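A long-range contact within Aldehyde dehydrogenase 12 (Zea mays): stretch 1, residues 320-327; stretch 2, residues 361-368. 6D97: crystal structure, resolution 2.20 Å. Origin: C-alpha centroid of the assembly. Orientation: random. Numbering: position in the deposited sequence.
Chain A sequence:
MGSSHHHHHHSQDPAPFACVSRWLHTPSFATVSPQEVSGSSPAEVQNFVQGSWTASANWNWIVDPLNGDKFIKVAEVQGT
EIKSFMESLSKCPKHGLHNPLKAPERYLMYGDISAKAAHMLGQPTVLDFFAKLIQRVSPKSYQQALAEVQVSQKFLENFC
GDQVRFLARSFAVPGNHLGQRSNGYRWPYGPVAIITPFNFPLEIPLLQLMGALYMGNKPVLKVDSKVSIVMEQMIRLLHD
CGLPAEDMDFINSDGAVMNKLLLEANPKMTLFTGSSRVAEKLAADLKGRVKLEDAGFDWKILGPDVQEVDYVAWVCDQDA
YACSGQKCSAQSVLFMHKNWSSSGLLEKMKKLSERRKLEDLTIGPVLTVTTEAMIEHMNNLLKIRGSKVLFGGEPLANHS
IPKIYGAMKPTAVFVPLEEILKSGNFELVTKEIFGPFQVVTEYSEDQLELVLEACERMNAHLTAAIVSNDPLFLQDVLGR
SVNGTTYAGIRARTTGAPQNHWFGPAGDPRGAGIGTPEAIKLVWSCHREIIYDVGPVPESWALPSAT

Stretch 1 320-327: AYACSGQK
Stretch 2 (361-368) LTIGPVLT

Stretch 1 begins in a helix that includes Ala-320 and Tyr-321; Ala-322 (-58/142) is the first residue to leave helical phi/psi, and the chain then coils tightly: Cys-323, Ser-324 and Gly-325 all have positive phi (57/24, 55/40 and 73/4). Backbone hydrogen bonds from Gly-325 N to Ala-322 O (3.0 Å) and from Gln-326 N to Cys-323 O (3.1 Å) hold the coil. Stretch 2 has no regular helix or strand, and the closest CA pair across the contact is Ser-324 to Ile-363, at 5.2 Å. The two segments bury 310 Å², both sides summed; Ser-324 (71 Å²) and Gln-326 (68 Å²) supply most of stretch 1's share, and their CA-to-CB bonds both point toward stretch 2.

At Leu-361 (60/29) the link is through water. Its carbonyl O accepts from water 1 at 3.1 Å, and that water accepts from Cys-323 N at 2.8 Å; the same Leu-361 O accepts from water 2 at 2.9 Å, which lies 2.6 Å from Ser-324 OG in a further hydrogen bond. Thr-362 (-75/-14, chi1 p) points its CB away, so its approach is made by backbone, with Thr-362 O 3.8 Å from Tyr-321 O.

Ile-363 is extended (-137/151). Its CA-to-CB bond points away, yet chi1 t and chi2 p bring the end of the side chain back, placing Ile-363 CD1 3.8 Å from Ser-324 OG. Gly-364 (-173/-166) then donates from N to Ser-324 OG at 2.9 Å; the N-H...O angle of 123° makes this bond weak. Ser-324 chi1 is -42° (m). An ideal CB on Gly-364 would lie 2.6 Å from Pro-365 CD, a clash within stretch 2 itself.

From Pro-365 (-57/145, C-gamma exo) onward, Gln-326 reads the backbone with its terminal amide. Its rotamer is m, t, with chi3 at 107°. Gln-326 NE2 donates to Pro-365 O at 3.0 Å, weakly at 126°, and also to Cys-323 O at 3.1 Å and a straighter 167°, which ties the amide to its own loop. Val-366 (-116/106, chi1 t) packs beside this group: its CA is 3.3 Å from Gln-326 OE1, and its CG2 is 4.4 Å from Ser-324 CB.

Leu-367 (-76/-15, m, t) supplies the best-aligned direct hydrogen bond across the contact, from Leu-367 N to Gln-326 OE1 at 2.8 Å and 164°. One amide thus engages a carbonyl and an NH two residues apart. At Thr-368 (-127/5, chi1 p), water 3 closes the contact, accepting from Thr-368 OG1 at 2.5 Å and donating to Gln-326 OE1 at 2.8 Å.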

# COMPACT_ATOMS: atom_id res chain seq x y z
N ALA A 320 33.42 -12.58 4.77
CA ALA A 320 34.44 -12.74 3.74
C ALA A 320 34.67 -14.20 3.37
O ALA A 320 35.00 -14.49 2.21
CB ALA A 320 35.75 -12.10 4.20
N TYR A 321 34.48 -15.13 4.30
CA TYR A 321 35.06 -16.45 4.14
C TYR A 321 34.11 -17.63 4.31
O TYR A 321 34.50 -18.75 3.97
CB TYR A 321 36.24 -16.62 5.11
CG TYR A 321 37.32 -15.61 4.85
CD1 TYR A 321 37.77 -15.38 3.56
CD2 TYR A 321 37.88 -14.88 5.89
CE1 TYR A 321 38.75 -14.45 3.31
CE2 TYR A 321 38.86 -13.95 5.65
CZ TYR A 321 39.30 -13.74 4.36
OH TYR A 321 40.28 -12.81 4.11
N ALA A 322 32.89 -17.42 4.81
CA ALA A 322 31.91 -18.50 4.77
C ALA A 322 31.69 -18.93 3.33
O ALA A 322 31.70 -18.10 2.41
CB ALA A 322 30.59 -18.05 5.40
N CYS A 323 31.53 -20.23 3.12
CA CYS A 323 31.47 -20.83 1.79
C CYS A 323 32.72 -20.51 0.97
O CYS A 323 32.66 -20.53 -0.26
CB CYS A 323 30.22 -20.39 1.02
SG CYS A 323 28.67 -20.64 1.92
N SER A 324 33.84 -20.22 1.63
CA SER A 324 35.07 -19.79 0.97
C SER A 324 34.82 -18.59 0.06
O SER A 324 35.33 -18.51 -1.05
CB SER A 324 35.70 -20.95 0.19
OG SER A 324 35.65 -22.15 0.93
N GLY A 325 33.99 -17.66 0.54
CA GLY A 325 33.70 -16.44 -0.17
C GLY A 325 32.79 -16.59 -1.37
O GLY A 325 32.54 -15.59 -2.06
N GLN A 326 32.28 -17.79 -1.64
CA GLN A 326 31.47 -18.02 -2.83
C GLN A 326 30.01 -17.62 -2.58
O GLN A 326 29.08 -18.42 -2.67
CB GLN A 326 31.59 -19.47 -3.27
CG GLN A 326 33.01 -19.84 -3.69
CD GLN A 326 33.17 -21.32 -3.94
OE1 GLN A 326 33.29 -21.76 -5.08
NE2 GLN A 326 33.18 -22.10 -2.86
N LYS A 327 29.83 -16.34 -2.26
CA LYS A 327 28.53 -15.71 -2.17
C LYS A 327 28.55 -14.43 -3.00
O LYS A 327 29.53 -13.68 -2.95
CB LYS A 327 28.17 -15.38 -0.71
CG LYS A 327 28.15 -16.58 0.22
CD LYS A 327 27.76 -16.17 1.63
CE LYS A 327 27.24 -17.36 2.42
NZ LYS A 327 26.97 -17.01 3.83
N LEU A 361 34.56 -27.99 6.02
CA LEU A 361 34.24 -27.12 4.89
C LEU A 361 33.99 -25.68 5.31
O LEU A 361 33.23 -24.95 4.66
CB LEU A 361 33.05 -27.67 4.09
CG LEU A 361 33.43 -28.90 3.25
CD1 LEU A 361 32.22 -29.50 2.57
CD2 LEU A 361 34.49 -28.51 2.23
N THR A 362 34.62 -25.24 6.40
CA THR A 362 34.72 -23.82 6.68
C THR A 362 35.74 -23.13 5.78
O THR A 362 35.78 -21.90 5.74
CB THR A 362 35.05 -23.59 8.15
OG1 THR A 362 36.09 -24.49 8.55
CG2 THR A 362 33.82 -23.81 9.01
N ILE A 363 36.58 -23.91 5.10
CA ILE A 363 37.29 -23.51 3.89
C ILE A 363 37.19 -24.70 2.95
O ILE A 363 37.07 -25.84 3.39
CB ILE A 363 38.76 -23.11 4.15
CG1 ILE A 363 39.36 -22.40 2.92
CG2 ILE A 363 39.60 -24.33 4.49
CD1 ILE A 363 38.79 -21.03 2.66
N GLY A 364 37.20 -24.44 1.65
CA GLY A 364 37.06 -25.53 0.71
C GLY A 364 37.24 -25.19 -0.75
O GLY A 364 37.75 -24.13 -1.12
N PRO A 365 36.83 -26.13 -1.61
CA PRO A 365 36.99 -25.94 -3.06
C PRO A 365 36.32 -24.66 -3.54
O PRO A 365 35.28 -24.24 -3.03
CB PRO A 365 36.32 -27.18 -3.66
CG PRO A 365 36.29 -28.18 -2.55
CD PRO A 365 36.15 -27.39 -1.29
N VAL A 366 36.95 -24.04 -4.54
CA VAL A 366 36.47 -22.80 -5.15
C VAL A 366 36.15 -23.15 -6.60
O VAL A 366 37.06 -23.32 -7.42
CB VAL A 366 37.49 -21.67 -5.05
CG1 VAL A 366 36.94 -20.42 -5.69
CG2 VAL A 366 37.85 -21.42 -3.60
N LEU A 367 34.86 -23.25 -6.92
CA LEU A 367 34.45 -23.95 -8.13
C LEU A 367 34.67 -23.14 -9.40
O LEU A 367 34.64 -23.72 -10.49
CB LEU A 367 32.97 -24.35 -8.02
CG LEU A 367 32.59 -25.33 -6.90
CD1 LEU A 367 31.28 -26.04 -7.23
CD2 LEU A 367 33.71 -26.33 -6.65
N THR A 368 34.91 -21.83 -9.31
CA THR A 368 35.05 -21.02 -10.51
C THR A 368 36.32 -20.19 -10.55
O THR A 368 36.49 -19.39 -11.49
CB THR A 368 33.83 -20.10 -10.70
OG1 THR A 368 33.70 -19.24 -9.56
CG2 THR A 368 32.57 -20.91 -10.87
O HOH W 1 31.27 -22.51 4.75
O HOH W 2 33.78 -23.53 2.18
O HOH W 3 34.00 -19.91 -7.12